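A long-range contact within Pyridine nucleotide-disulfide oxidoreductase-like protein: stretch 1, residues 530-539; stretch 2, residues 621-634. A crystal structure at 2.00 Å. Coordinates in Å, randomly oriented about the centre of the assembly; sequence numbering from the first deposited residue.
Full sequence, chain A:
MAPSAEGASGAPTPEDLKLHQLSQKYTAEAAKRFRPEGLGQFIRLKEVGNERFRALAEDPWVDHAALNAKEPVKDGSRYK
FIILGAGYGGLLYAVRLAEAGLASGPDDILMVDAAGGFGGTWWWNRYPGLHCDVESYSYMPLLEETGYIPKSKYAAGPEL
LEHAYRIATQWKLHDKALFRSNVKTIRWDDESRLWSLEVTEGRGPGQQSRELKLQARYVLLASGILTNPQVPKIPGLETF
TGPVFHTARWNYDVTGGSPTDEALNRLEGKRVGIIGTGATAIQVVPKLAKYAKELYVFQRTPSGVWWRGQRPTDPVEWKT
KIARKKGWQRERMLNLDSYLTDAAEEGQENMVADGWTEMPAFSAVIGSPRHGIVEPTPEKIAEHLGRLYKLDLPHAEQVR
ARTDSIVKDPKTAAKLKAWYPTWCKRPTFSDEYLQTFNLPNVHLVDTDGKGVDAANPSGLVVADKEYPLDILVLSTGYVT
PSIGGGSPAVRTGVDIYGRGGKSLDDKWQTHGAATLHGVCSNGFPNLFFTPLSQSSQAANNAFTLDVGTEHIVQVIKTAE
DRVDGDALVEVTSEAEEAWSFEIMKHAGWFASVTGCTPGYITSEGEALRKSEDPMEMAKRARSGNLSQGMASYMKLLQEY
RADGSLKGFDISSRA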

# COMPACT_ATOMS: atom_id res chain seq x y z
N THR A 530 -11.46 3.90 3.42
CA THR A 530 -11.27 2.67 2.66
C THR A 530 -10.92 1.59 3.65
O THR A 530 -10.25 1.84 4.60
N PRO A 531 -11.46 0.42 3.50
CA PRO A 531 -11.30 -0.51 4.60
C PRO A 531 -9.87 -1.09 4.73
O PRO A 531 -9.39 -1.66 3.78
N LEU A 532 -9.29 -1.01 5.92
CA LEU A 532 -8.07 -1.68 6.21
C LEU A 532 -8.34 -2.60 7.44
O LEU A 532 -8.69 -3.65 7.28
N SER A 533 -8.26 -2.17 8.68
CA SER A 533 -8.67 -2.98 9.80
C SER A 533 -10.13 -3.52 9.63
O SER A 533 -10.98 -2.84 9.10
N GLN A 534 -10.37 -4.73 10.11
CA GLN A 534 -11.71 -5.33 10.27
C GLN A 534 -12.38 -5.53 8.91
O GLN A 534 -13.58 -5.32 8.76
N SER A 535 -11.61 -5.92 7.91
CA SER A 535 -12.22 -6.16 6.64
C SER A 535 -11.53 -7.40 5.96
O SER A 535 -11.40 -8.45 6.55
N SER A 536 -11.13 -7.26 4.73
CA SER A 536 -10.30 -8.20 4.03
C SER A 536 -9.45 -7.37 3.08
O SER A 536 -9.72 -6.19 2.88
N GLN A 537 -8.43 -7.98 2.49
CA GLN A 537 -7.52 -7.32 1.60
C GLN A 537 -7.25 -8.37 0.47
O GLN A 537 -7.47 -9.55 0.65
N ALA A 538 -6.76 -7.90 -0.65
CA ALA A 538 -6.36 -8.71 -1.71
C ALA A 538 -4.95 -8.27 -2.01
O ALA A 538 -4.61 -7.11 -1.78
N ALA A 539 -4.10 -9.16 -2.55
CA ALA A 539 -2.82 -8.72 -3.07
C ALA A 539 -2.96 -7.56 -4.02
O ALA A 539 -2.10 -6.68 -4.11
N ALA A 621 -6.50 -8.38 18.77
CA ALA A 621 -7.15 -9.12 17.77
C ALA A 621 -8.22 -8.29 17.05
O ALA A 621 -8.53 -8.54 15.89
N ARG A 622 -8.80 -7.31 17.73
CA ARG A 622 -9.86 -6.55 17.11
C ARG A 622 -9.37 -5.83 15.87
O ARG A 622 -10.21 -5.41 15.05
N SER A 623 -8.06 -5.58 15.74
CA SER A 623 -7.61 -4.79 14.63
C SER A 623 -7.33 -5.55 13.37
O SER A 623 -7.01 -4.92 12.35
N GLY A 624 -7.50 -6.87 13.38
CA GLY A 624 -7.23 -7.69 12.19
C GLY A 624 -8.41 -7.77 11.29
O GLY A 624 -9.30 -6.92 11.33
N ASN A 625 -8.42 -8.81 10.46
CA ASN A 625 -9.30 -8.97 9.37
C ASN A 625 -10.12 -10.24 9.46
O ASN A 625 -9.86 -11.13 10.24
N LEU A 626 -11.16 -10.30 8.64
CA LEU A 626 -11.84 -11.52 8.39
C LEU A 626 -10.79 -12.48 7.79
O LEU A 626 -9.76 -12.02 7.32
N SER A 627 -11.02 -13.79 7.86
CA SER A 627 -10.04 -14.80 7.49
C SER A 627 -10.45 -15.55 6.19
O SER A 627 -9.80 -16.55 5.84
N GLN A 628 -11.52 -15.08 5.51
CA GLN A 628 -12.10 -15.85 4.45
C GLN A 628 -11.89 -15.37 3.04
O GLN A 628 -12.42 -15.99 2.10
N GLY A 629 -11.08 -14.32 2.88
CA GLY A 629 -10.78 -13.65 1.61
C GLY A 629 -11.72 -12.62 1.03
O GLY A 629 -12.93 -12.49 1.43
N MET A 630 -11.18 -11.91 0.05
CA MET A 630 -11.91 -10.75 -0.52
C MET A 630 -13.29 -11.13 -1.12
O MET A 630 -14.29 -10.44 -0.89
N ALA A 631 -13.38 -12.24 -1.84
CA ALA A 631 -14.65 -12.58 -2.49
C ALA A 631 -15.75 -12.73 -1.46
O ALA A 631 -16.90 -12.30 -1.67
N SER A 632 -15.40 -13.43 -0.36
CA SER A 632 -16.35 -13.67 0.74
C SER A 632 -16.82 -12.34 1.43
O SER A 632 -17.99 -12.11 1.60
N TYR A 633 -15.90 -11.46 1.78
CA TYR A 633 -16.22 -10.13 2.27
C TYR A 633 -17.16 -9.34 1.28
O TYR A 633 -18.23 -8.77 1.68
N MET A 634 -16.75 -9.35 0.01
CA MET A 634 -17.55 -8.71 -1.04
C MET A 634 -18.98 -9.18 -1.08
O MET A 634 -19.90 -8.36 -1.21

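Stretch 1 has no regular helix or strand, and several of its backbone polar groups find their partners across this contact. Two bonds join backbone to backbone: Gln-534 N donates to Gly-624 O at 2.7 Å, and Leu-626 N donates to Ser-535 O at 2.8 Å. Gln-534, at chi1 m and chi2 t, has a CA-to-CB bond that points away, yet its amide comes back to the other stretch, where NE2 donates to Arg-622 O at 2.8 Å and nearly straight. Its OE1 is satisfied elsewhere in the structure.

Asn-625 answers from stretch 2. Its CB leaves sideways, and an m rotamer brings the amide closer, so that Asn-625 OD1 accepts from Ser-535 N at 3.0 Å. Asn-625 OD1 also lies 3.1 Å from Leu-532 O; both are acceptors, so the approach is no bond, and each oxygen is served by a different donor. Ser-535, chi1 p, turns its OG to Leu-532 O and donates at 2.9 Å within its own stretch. Water 1 donates to Leu-532 O at 3.0 Å and accepts from Asn-625 ND2 at 2.8 Å.

The other ND2 partner is water 3, 3.1 Å from Asn-625 ND2 and 2.5 Å from Gln-537 NE2. It accepts from both, reconciling two donors that cannot bond each other: Gln-537 NE2 and Asn-625 ND2 sit 3.4 Å apart. Although the Gln-537 CB points away, chi1 p and chi2 t let its amide share this water.

Ser-536, chi1 t, directs its OG to the start of the helix. Ser-536 OG is 3.2 Å from Met-630 N, but the angle is poor; the hydroxyl instead donates to water 2, 2.7 Å from Ser-536 OG. That water accepts from Gly-629 N at 2.9 Å and donates to Leu-626 O at 3.0 Å, tying the N-cap residue to the loop before it. Gly-629 has a positive phi, which favours glycine.

Van der Waals packing by Tyr-633 and Met-630 completes the contact on the helix side. Tyr-633, chi1 t, points toward stretch 1 and lays one ring face against Ser-536 N and Ser-535 CA, with Pro-531 CG at its edge. Tyr-633 OH, bonded elsewhere in the structure, touches Pro-531 CB at 3.6 Å. Met-630, at t, p, p, brings its methyl CE to 3.4 Å from Gln-537 N, while its CB meets Ala-538 CB at 4.2 Å. The rule is economical: side-chain amides and waters serve an irregular backbone, and helix side chains cover it.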

# COMPACT_ATOMS: atom_id res chain seq x y z
CB THR A 530 -10.22 2.81 1.55
OG1 THR A 530 -9.06 3.46 2.04
CG2 THR A 530 -10.65 3.78 0.52
CB PRO A 531 -12.32 -1.61 4.26
CG PRO A 531 -12.49 -1.55 2.76
CD PRO A 531 -12.18 -0.16 2.34
CB LEU A 532 -6.91 -0.63 6.41
CG LEU A 532 -5.55 -1.36 6.56
CD1 LEU A 532 -5.16 -1.83 5.16
CD2 LEU A 532 -4.38 -0.59 7.24
CB SER A 533 -8.67 -2.17 11.09
OG SER A 533 -7.44 -1.65 11.44
CB GLN A 534 -12.60 -4.43 11.19
CG GLN A 534 -11.89 -3.95 12.48
CD GLN A 534 -12.94 -3.62 13.54
OE1 GLN A 534 -14.00 -3.03 13.24
NE2 GLN A 534 -12.72 -4.11 14.75
CB SER A 535 -12.13 -4.85 5.85
OG SER A 535 -10.76 -4.49 5.51
CB SER A 536 -11.22 -9.19 3.29
OG SER A 536 -10.50 -10.19 2.60
CB GLN A 537 -6.22 -6.98 2.34
CG GLN A 537 -5.47 -8.28 2.74
CD GLN A 537 -4.29 -8.15 3.70
OE1 GLN A 537 -3.21 -7.66 3.35
NE2 GLN A 537 -4.47 -8.68 4.88
CB ALA A 538 -7.30 -8.46 -2.83
CB ALA A 539 -2.16 -9.88 -3.81
CB ALA A 621 -7.81 -10.29 18.42
CB ARG A 622 -10.32 -5.42 18.05
CG ARG A 622 -11.07 -5.86 19.18
CD ARG A 622 -11.35 -4.69 20.12
NE ARG A 622 -12.41 -3.82 19.57
CZ ARG A 622 -13.63 -3.63 20.06
NH1 ARG A 622 -14.05 -4.22 21.18
NH2 ARG A 622 -14.46 -2.85 19.41
CB SER A 623 -6.42 -3.88 15.01
OG SER A 623 -5.28 -4.71 15.09
CB ASN A 625 -8.46 -9.01 8.10
CG ASN A 625 -8.14 -7.64 7.53
OD1 ASN A 625 -8.71 -6.67 7.87
ND2 ASN A 625 -7.25 -7.62 6.54
CB LEU A 626 -12.93 -11.25 7.40
CG LEU A 626 -14.01 -10.26 7.75
CD1 LEU A 626 -14.85 -10.07 6.53
CD2 LEU A 626 -14.89 -10.84 8.84
CB SER A 627 -9.84 -15.80 8.62
OG SER A 627 -11.03 -16.53 8.87
CB GLN A 628 -13.56 -16.05 4.73
CG GLN A 628 -13.88 -16.68 6.09
CD GLN A 628 -13.48 -18.13 6.21
OE1 GLN A 628 -14.14 -18.97 5.65
NE2 GLN A 628 -12.39 -18.45 6.93
CB MET A 630 -11.04 -9.96 -1.52
CG MET A 630 -11.78 -8.73 -2.07
SD MET A 630 -12.04 -7.42 -0.80
CE MET A 630 -10.50 -7.24 -0.04
CB ALA A 631 -14.56 -13.92 -3.31
CB SER A 632 -15.69 -14.58 1.76
OG SER A 632 -16.56 -14.77 2.87
CB TYR A 633 -14.88 -9.42 2.54
CG TYR A 633 -14.95 -7.96 2.90
CD1 TYR A 633 -15.62 -7.54 4.03
CD2 TYR A 633 -14.32 -6.99 2.10
CE1 TYR A 633 -15.64 -6.21 4.41
CE2 TYR A 633 -14.31 -5.65 2.42
CZ TYR A 633 -15.00 -5.24 3.58
OH TYR A 633 -15.03 -3.94 3.94
CB MET A 634 -16.91 -8.95 -2.40
CG MET A 634 -17.61 -8.35 -3.61
SD MET A 634 -16.77 -8.90 -5.12
CE MET A 634 -17.53 -10.53 -5.14
O HOH W 1 -6.73 -5.12 5.50
O HOH W 2 -9.83 -12.21 4.34
O HOH W 3 -6.30 -10.35 5.44